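PDB 6OHH: EF1p2_mFAP2b from Synthetic construct, which binds the chromophore DFHBI inside a de novo designed beta barrel and carries an EF-hand calcium site, probably coupling calcium binding to fluorescence. Local coordinates for residues T68-I73 against Q84-M89. Sequence-based numbering, arbitrary orientation. Where two conformers were deposited one is given.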
ATOM      1  N   THR A  68      14.246  -1.711  -2.430  1.00 18.38           N
ATOM      2  CA  THR A  68      13.073  -1.804  -1.571  1.00 17.93           C
ATOM      3  C   THR A  68      12.819  -0.497  -0.835  1.00 18.73           C
ATOM      4  O   THR A  68      13.744   0.273  -0.554  1.00 18.95           O
ATOM      5  CB  THR A  68      13.212  -2.944  -0.537  1.00 18.90           C
ATOM      6  OG1 THR A  68      14.214  -2.595   0.429  1.00 26.48           O
ATOM      7  CG2 THR A  68      13.590  -4.253  -1.213  1.00 16.90           C
ATOM      8  N   LEU A  69      11.548  -0.272  -0.504  1.00 13.98           N
ATOM      9  CA  LEU A  69      11.107   0.879   0.267  1.00 14.66           C
ATOM     10  C   LEU A  69      10.090   0.410   1.294  1.00 14.33           C
ATOM     11  O   LEU A  69       9.242  -0.433   0.991  1.00 15.79           O
ATOM     12  CB  LEU A  69      10.480   1.965  -0.627  1.00 14.32           C
ATOM     13  CG  LEU A  69      11.419   2.698  -1.594  1.00 16.82           C
ATOM     14  CD1 LEU A  69      11.386   2.040  -2.971  1.00 16.52           C
ATOM     15  CD2 LEU A  69      11.058   4.176  -1.696  1.00 16.49           C
ATOM     16  N   ASP A  70      10.184   0.948   2.508  1.00 14.32           N
ATOM     17  CA  ASP A  70       9.183   0.689   3.532  1.00 14.79           C
ATOM     18  C   ASP A  70       7.947   1.545   3.273  1.00 16.13           C
ATOM     19  O   ASP A  70       8.055   2.719   2.905  1.00 14.63           O
ATOM     20  CB  ASP A  70       9.750   0.999   4.920  1.00 17.45           C
ATOM     21  CG  ASP A  70      10.682  -0.086   5.431  1.00 19.72           C
ATOM     22  OD1 ASP A  70      10.434  -1.271   5.143  1.00 21.57           O
ATOM     23  OD2 ASP A  70      11.672   0.249   6.115  1.00 27.61           O
ATOM     24  N   ILE A  71       6.768   0.955   3.478  1.00 15.74           N
ATOM     25  CA  ILE A  71       5.489   1.610   3.213  1.00 15.94           C
ATOM     26  C   ILE A  71       4.610   1.506   4.451  1.00 16.01           C
ATOM     27  O   ILE A  71       4.433   0.414   4.999  1.00 16.19           O
ATOM     28  CB  ILE A  71       4.760   0.979   2.011  1.00 16.43           C
ATOM     29  CG1 ILE A  71       5.670   0.908   0.786  1.00 19.46           C
ATOM     30  CG2 ILE A  71       3.468   1.729   1.705  1.00 12.31           C
ATOM     31  CD1 ILE A  71       5.799   2.204   0.056  1.00 13.84           C
ATOM     32  N   ASP A  72       4.034   2.632   4.866  1.00 15.31           N
ATOM     33  CA  ASP A  72       3.022   2.677   5.915  1.00 17.66           C
ATOM     34  C   ASP A  72       1.846   3.469   5.370  1.00 17.49           C
ATOM     35  O   ASP A  72       2.025   4.610   4.935  1.00 15.86           O
ATOM     36  CB  ASP A  72       3.562   3.324   7.195  1.00 17.33           C
ATOM     37  CG  ASP A  72       4.605   2.462   7.886  1.00 27.69           C
ATOM     38  OD1 ASP A  72       5.810   2.758   7.744  1.00 33.20           O
ATOM     39  OD2 ASP A  72       4.223   1.486   8.566  1.00 31.66           O
ATOM     40  N   ILE A  73       0.656   2.867   5.370  1.00 16.01           N
ATOM     41  CA  ILE A  73      -0.542   3.514   4.843  1.00 15.46           C
ATOM     42  C   ILE A  73      -1.706   3.313   5.816  1.00 17.42           C
ATOM     43  O   ILE A  73      -1.888   2.227   6.359  1.00 17.72           O
ATOM     44  CB  ILE A  73      -0.916   2.970   3.446  1.00 12.16           C
ATOM     45  CG1 ILE A  73       0.242   3.161   2.469  1.00 16.21           C
ATOM     46  CG2 ILE A  73      -2.176   3.654   2.903  1.00 11.93           C
ATOM     47  CD1 ILE A  73      -0.120   2.854   1.043  1.00 16.45           C
ATOM     48  N   GLN A  84       1.388  -2.020   6.767  1.00 15.14           N
ATOM     49  CA  GLN A  84       2.827  -1.808   6.769  1.00 17.67           C
ATOM     50  C   GLN A  84       3.478  -2.906   5.948  1.00 17.93           C
ATOM     51  O   GLN A  84       3.147  -4.085   6.107  1.00 17.76           O
ATOM     52  CB  GLN A  84       3.390  -1.794   8.195  1.00 21.78           C
ATOM     53  CG  GLN A  84       2.797  -2.843   9.113  1.00 28.27           C
ATOM     54  CD  GLN A  84       3.109  -2.579  10.577  1.00 34.27           C
ATOM     55  OE1 GLN A  84       2.212  -2.558  11.421  1.00 29.71           O
ATOM     56  NE2 GLN A  84       4.385  -2.375  10.883  1.00 30.89           N
ATOM     57  N   GLY A  85       4.392  -2.519   5.074  1.00 17.49           N
ATOM     58  CA  GLY A  85       5.067  -3.499   4.253  1.00 17.99           C
ATOM     59  C   GLY A  85       6.151  -2.863   3.421  1.00 16.87           C
ATOM     60  O   GLY A  85       6.614  -1.756   3.710  1.00 15.41           O
ATOM     61  N   GLN A  86       6.556  -3.579   2.374  0.59 16.19           N
ATOM     62  CA  GLN A  86       7.644  -3.137   1.516  0.59 18.53           C
ATOM     63  C   GLN A  86       7.255  -3.310   0.057  0.59 17.05           C
ATOM     64  O   GLN A  86       6.578  -4.276  -0.303  0.59 15.80           O
ATOM     65  CB  GLN A  86       8.937  -3.916   1.809  0.59 17.15           C
ATOM     66  CG  GLN A  86       9.575  -3.563   3.146  0.59 18.57           C
ATOM     67  CD  GLN A  86      10.878  -4.305   3.400  0.59 20.26           C
ATOM     68  OE1 GLN A  86      11.068  -5.427   2.938  0.59 20.55           O
ATOM     69  NE2 GLN A  86      11.784  -3.670   4.138  0.59 19.51           N
ATOM     70  N   ILE A  87       7.682  -2.365  -0.777  1.00 13.53           N
ATOM     71  CA  ILE A  87       7.601  -2.499  -2.223  1.00 16.86           C
ATOM     72  C   ILE A  87       9.007  -2.792  -2.722  1.00 16.86           C
ATOM     73  O   ILE A  87       9.973  -2.148  -2.298  1.00 15.99           O
ATOM     74  CB  ILE A  87       6.999  -1.257  -2.906  1.00 16.38           C
ATOM     75  CG1 ILE A  87       7.695   0.030  -2.465  1.00 13.54           C
ATOM     76  CG2 ILE A  87       5.491  -1.192  -2.659  1.00 10.99           C
ATOM     77  CD1 ILE A  87       7.262   1.238  -3.283  1.00 14.83           C
ATOM     78  N   THR A  88       9.122  -3.786  -3.594  1.00 14.86           N
ATOM     79  CA  THR A  88      10.403  -4.223  -4.126  1.00 17.54           C
ATOM     80  C   THR A  88      10.391  -4.018  -5.630  1.00 22.42           C
ATOM     81  O   THR A  88       9.458  -4.457  -6.315  1.00 17.36           O
ATOM     82  CB  THR A  88      10.672  -5.687  -3.780  1.00 16.50           C
ATOM     83  OG1 THR A  88      10.666  -5.838  -2.355  1.00 17.18           O
ATOM     84  CG2 THR A  88      12.021  -6.122  -4.327  1.00 19.46           C
ATOM     85  N   MET A  89      11.413  -3.335  -6.133  1.00 16.28           N
ATOM     86  CA  MET A  89      11.512  -3.055  -7.558  1.00 22.15           C
ATOM     87  C   MET A  89      11.709  -4.340  -8.352  1.00 21.30           C
ATOM     88  O   MET A  89      12.646  -5.103  -8.101  1.00 21.99           O
ATOM     89  CB  MET A  89      12.662  -2.091  -7.815  1.00 18.40           C
ATOM     90  CG  MET A  89      12.875  -1.760  -9.270  1.00 23.01           C
ATOM     91  SD  MET A  89      14.200  -0.559  -9.422  1.00 33.60           S
ATOM     92  CE  MET A  89      15.442  -1.369  -8.432  1.00 33.88           C
TER
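Segments 68-73 and 84-89 lie on strands 68-75 and 81-89 of an antiparallel beta hairpin, and between them two hydrogen-bonded pairs form, Leu69 with Ile87 and Ile71 with Gly85. In the first pair the bonds run both ways at 3.0 Å, Leu69 N to Ile87 O and Ile87 N to Leu69 O, each in the plane of its carbonyl. The second is tighter on one side: Ile71 N reaches Gly85 O at 2.7 Å from above the carbonyl plane, whereas Gly85 N meets Ile71 O in plane at 2.9 Å. CA-H...O contacts, such as Thr68 CA to Ile87 O at 3.2 Å, supplement these bonds.

On the face carrying Asp70 and Gln86, the extended Gln86 side chain lies alongside Asp70, pointing the same way, and gives NE2 to Asp70 OD1 at 2.9 Å; the acceptor sits in the amide plane, but the donor approaches from above the carboxylate, the two planes 21° apart. Next to them Thr68 turns CG2 onto Thr88 OG1 (3.5 Å), while Thr68 OG1 is hydrogen-bonded to Thr65 OG1.

The other face is apolar. With CG1 of Ile87 between backbone N and carbonyl carbon (chi1 51°) and that of Ile71 anti to the carbonyl carbon (chi1 -52°), the two side chains cross at about a right angle, CD1 to CD1 3.8 Å. Within the closed barrel both pack on Trp31 and Trp97, while Leu69 meets helix 6-10; strands 54-63 and 94-102 flank the hairpin.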